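Local coordinates for protein PmoD (Methylocystis sp. ATCC 49242, PDB 6CPD) that binds copper(I) through a cupredoxin-like soluble domain, probably in the periplasm of a methane-oxidising bacterium, at residues 27-31 / 32-36; 45-48 / 49-52. All coordinates share one frame; numbering follows the deposited sequence.

Both contacts are local turns at the margins of the sandwich, with centres 26 Å apart and no touch between them. Contact 1 is the more buried: it joins strand 28-29 to strand 32-33, which belong to different sheets, and it borders the second subunit. Contact 2 follows strand 37-45 and leads on toward strand 55-61, again passing from one sheet to the other, but half of its touching residues are exposed and no other chain of the assembly meets it. The chemistry differs accordingly. Contact 1 has no direct hydrogen bond across it and combines a proline on an aromatic face with a bridging water and, in the crystal, a sulfate; contact 2 has three, one to an asparagine side chain.

Contact 1. Residues 27-31 / 32-36; sequences SEYCD and EIPAT. With SO4 (sulfate ion), chain C.
Pro34 lies across one face of the Tyr29 ring, with Pro34 CD 3.5 Å from the ring centroid and only 9° off its normal, a CH-pi contact near the middle of the ring. Pro34 CG settles farther out, 3.6 Å from Tyr29 CE1. Tyr29 CG is anti to its own carbonyl carbon (chi1 -46°), which leaves one face of the ring to Pro34 and turns the other to the backbone of Ser27. On this tightly packed side the buried aromatic face takes the ring CH groups of a proline whose shape is already fixed. A leucine in place of Tyr29 has neither ring face nor hydroxyl, and would probably leave Pro34 without its CH-pi partner and the sulfate with one donor fewer. In the bend, water 1 accepts from Cys30 N at 2.7 Å and from Glu32 N at 3.2 Å, bridging amides that have no direct bond across it. Cys30 O, also buried, has no partner.

The polar side, with partly exposed Ser27, meets through an ion and not by direct packing. Tyr29 OH donates to sulfate O4 at 2.7 Å, the anion oxygen lying in the plane of the ring, and Ser27 OG donates to O3 at 2.6 Å. The same ion, probably from the crystallisation liquor, is gripped by Ser27 and Tyr29 of the second subunit. Away from the sulfate, at the bend, Asp31 OD1 and partly exposed Glu32 OE2 stand 4.3 Å apart; this closeness may raise their proton affinity, although buried Asp31 OD2 is bonded to Met5 N of the second subunit. Cys30 ties the bend to Cys6 by a disulfide. Strand 28-29 pairs with 13-20 and strand 32-33 with 118-127, so the chain here crosses between the two sheets of a cupredoxin-type beta-sandwich.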
# COMPACT_ATOMS: atom_id res chain seq x y z
N SER B 27 14.04 5.50 -6.60
CA SER B 27 13.08 5.22 -5.53
C SER B 27 11.80 4.55 -6.04
O SER B 27 11.51 4.55 -7.24
CB SER B 27 12.69 6.52 -4.80
OG SER B 27 13.83 7.21 -4.30
N GLU B 28 11.02 4.00 -5.12
CA GLU B 28 9.73 3.39 -5.46
C GLU B 28 8.62 4.10 -4.71
O GLU B 28 8.82 4.47 -3.56
CB GLU B 28 9.72 1.90 -5.11
CG GLU B 28 10.74 1.09 -5.86
CD GLU B 28 10.91 -0.31 -5.28
OE1 GLU B 28 11.97 -0.58 -4.68
OE2 GLU B 28 9.95 -1.11 -5.36
N TYR B 29 7.48 4.29 -5.34
CA TYR B 29 6.39 5.05 -4.72
C TYR B 29 5.10 4.24 -4.67
O TYR B 29 5.05 3.12 -5.18
CB TYR B 29 6.16 6.35 -5.48
CG TYR B 29 7.44 7.08 -5.79
CD1 TYR B 29 8.04 7.89 -4.83
CD2 TYR B 29 8.04 6.96 -7.03
CE1 TYR B 29 9.22 8.57 -5.12
CE2 TYR B 29 9.23 7.63 -7.33
CZ TYR B 29 9.80 8.44 -6.37
OH TYR B 29 10.97 9.09 -6.66
N CYS B 30 4.07 4.82 -4.07
CA CYS B 30 2.77 4.17 -4.03
C CYS B 30 1.72 5.14 -4.55
O CYS B 30 1.50 5.20 -5.76
CB CYS B 30 2.43 3.68 -2.61
SG CYS B 30 0.87 2.70 -2.53
N ASP B 31 1.07 5.90 -3.68
CA ASP B 31 -0.02 6.75 -4.17
C ASP B 31 0.36 8.23 -4.25
O ASP B 31 -0.47 9.06 -4.60
CB ASP B 31 -1.28 6.59 -3.32
CG ASP B 31 -1.00 6.70 -1.85
OD1 ASP B 31 -0.00 7.35 -1.48
OD2 ASP B 31 -1.80 6.16 -1.05
N GLU B 32 1.61 8.54 -3.93
CA GLU B 32 2.12 9.90 -4.09
C GLU B 32 3.30 9.84 -5.02
O GLU B 32 4.42 9.53 -4.61
CB GLU B 32 2.51 10.49 -2.74
CG GLU B 32 1.39 10.46 -1.72
CD GLU B 32 0.47 11.66 -1.84
OE1 GLU B 32 0.91 12.70 -2.38
OE2 GLU B 32 -0.70 11.55 -1.41
N ILE B 33 3.03 10.09 -6.30
CA ILE B 33 4.05 10.03 -7.34
C ILE B 33 4.58 11.44 -7.62
O ILE B 33 3.84 12.26 -8.15
CB ILE B 33 3.43 9.38 -8.60
CG1 ILE B 33 2.86 8.00 -8.24
CG2 ILE B 33 4.41 9.29 -9.73
CD1 ILE B 33 1.98 7.42 -9.30
N PRO B 34 5.86 11.71 -7.29
CA PRO B 34 6.35 13.10 -7.20
C PRO B 34 6.59 13.82 -8.53
O PRO B 34 6.53 15.06 -8.57
CB PRO B 34 7.66 12.97 -6.42
CG PRO B 34 8.11 11.57 -6.66
CD PRO B 34 6.85 10.75 -6.76
N ALA B 35 6.83 13.10 -9.62
CA ALA B 35 7.25 13.78 -10.84
C ALA B 35 6.32 13.48 -12.00
O ALA B 35 5.56 12.51 -11.97
CB ALA B 35 8.69 13.38 -11.21
N THR B 36 6.30 14.38 -12.97
CA THR B 36 5.67 14.12 -14.25
C THR B 36 6.66 13.29 -15.05
O THR B 36 7.84 13.23 -14.71
CB THR B 36 5.27 15.42 -14.98
OG1 THR B 36 6.38 16.32 -14.96
CG2 THR B 36 4.10 16.09 -14.26
S SO4 C . 13.02 10.77 -4.37
O1 SO4 C . 13.95 10.58 -5.46
O2 SO4 C . 13.44 11.94 -3.60
O3 SO4 C . 13.08 9.61 -3.49
O4 SO4 C . 11.68 10.99 -4.92
O HOH W 1 4.09 7.06 -2.51

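Contact 2. Residues 45-48 / 49-52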
# COMPACT_ATOMS: atom_id res chain seq x y z
N ILE B 45 -0.56 -9.86 -8.46
CA ILE B 45 -1.81 -10.39 -7.96
C ILE B 45 -1.58 -11.43 -6.87
O ILE B 45 -0.94 -12.45 -7.12
CB ILE B 45 -2.61 -11.03 -9.11
CG1 ILE B 45 -2.87 -9.97 -10.20
CG2 ILE B 45 -3.88 -11.63 -8.59
CD1 ILE B 45 -3.35 -10.56 -11.52
N GLU B 46 -2.07 -11.18 -5.65
CA GLU B 46 -1.75 -12.07 -4.53
C GLU B 46 -2.44 -13.43 -4.60
O GLU B 46 -1.85 -14.43 -4.21
CB GLU B 46 -2.10 -11.41 -3.18
CG GLU B 46 -1.15 -10.28 -2.77
CD GLU B 46 -1.40 -9.77 -1.35
OE1 GLU B 46 -2.44 -10.11 -0.75
OE2 GLU B 46 -0.52 -9.05 -0.83
N ASN B 47 -3.71 -13.46 -5.00
CA ASN B 47 -4.48 -14.70 -5.06
C ASN B 47 -4.27 -15.42 -6.41
O ASN B 47 -4.64 -14.89 -7.45
CB ASN B 47 -5.96 -14.40 -4.84
CG ASN B 47 -6.83 -15.65 -4.76
OD1 ASN B 47 -6.49 -16.72 -5.29
ND2 ASN B 47 -7.99 -15.51 -4.13
N PRO B 48 -3.67 -16.61 -6.39
CA PRO B 48 -3.43 -17.40 -7.61
C PRO B 48 -4.69 -17.66 -8.46
O PRO B 48 -4.58 -17.76 -9.68
CB PRO B 48 -2.88 -18.72 -7.08
CG PRO B 48 -2.29 -18.37 -5.75
CD PRO B 48 -3.18 -17.30 -5.19
N ALA B 49 -5.86 -17.79 -7.82
CA ALA B 49 -7.10 -18.04 -8.55
C ALA B 49 -7.45 -16.88 -9.50
O ALA B 49 -8.14 -17.09 -10.50
CB ALA B 49 -8.25 -18.28 -7.59
N PHE B 50 -6.97 -15.68 -9.19
CA PHE B 50 -7.24 -14.50 -10.01
C PHE B 50 -6.49 -14.56 -11.34
O PHE B 50 -6.75 -13.76 -12.23
CB PHE B 50 -6.86 -13.21 -9.28
CG PHE B 50 -7.89 -12.74 -8.28
CD1 PHE B 50 -8.77 -13.63 -7.70
CD2 PHE B 50 -7.97 -11.40 -7.94
CE1 PHE B 50 -9.71 -13.20 -6.78
CE2 PHE B 50 -8.91 -10.96 -7.03
CZ PHE B 50 -9.79 -11.86 -6.46
N ARG B 51 -5.54 -15.49 -11.46
CA ARG B 51 -4.77 -15.57 -12.70
C ARG B 51 -5.61 -16.07 -13.87
O ARG B 51 -5.22 -15.95 -15.03
CB ARG B 51 -3.55 -16.47 -12.52
CG ARG B 51 -2.48 -15.92 -11.60
CD ARG B 51 -1.33 -16.92 -11.46
NE ARG B 51 -0.39 -16.55 -10.41
CZ ARG B 51 0.55 -17.36 -9.93
NH1 ARG B 51 0.66 -18.59 -10.41
NH2 ARG B 51 1.37 -16.94 -8.98
N ASP B 52 -6.76 -16.66 -13.56
CA ASP B 52 -7.63 -17.20 -14.60
C ASP B 52 -8.80 -16.25 -14.83
O ASP B 52 -9.75 -16.58 -15.53
CB ASP B 52 -8.11 -18.60 -14.20
CG ASP B 52 -8.46 -19.48 -15.39
OD1 ASP B 52 -8.95 -18.96 -16.41
OD2 ASP B 52 -8.24 -20.71 -15.30
O HOH W 2 -1.46 -14.56 -8.66
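An Asx turn at Asn47 leads into the short 3-10 segment that follows strand 37-45. Its defining bond runs from Ala49 N to Asn47 OD1, 2.8 Å long, with the donor tilted 33° from the amide carbonyl plane. Asn47 CG lies opposite the backbone N (chi1 -175°), which carries the amide forward over the start of the turn. Asparagine suits this place because its short side chain offers an acceptor here while ND2 donates to Asp13. Two backbone bonds continue the 3-10 turn: Phe50 N to Asn47 O and Arg51 N to Pro48 O, each 3.0 Å.

On the buried side, Asn47 CB lies over one face of the Phe50 ring, near its rim, and the amide is turned only 15° from the ring plane. Ile45 CG2 packs on Phe50 CB at 3.4 Å, adding an aliphatic contact. Arg51 extends along the exposed side, its guanidinium face over Pro48 CA; Arg51 NE gives a 2.9 Å bond to water 2, which lies 2.7 Å from Ile45 O. Proline has no amide hydrogen, and none is required of it at the first position of the 3-10 segment. The mixture implies a turn fixed by backbone and amide bonds, with apolar packing inward and a water-linked charge outward.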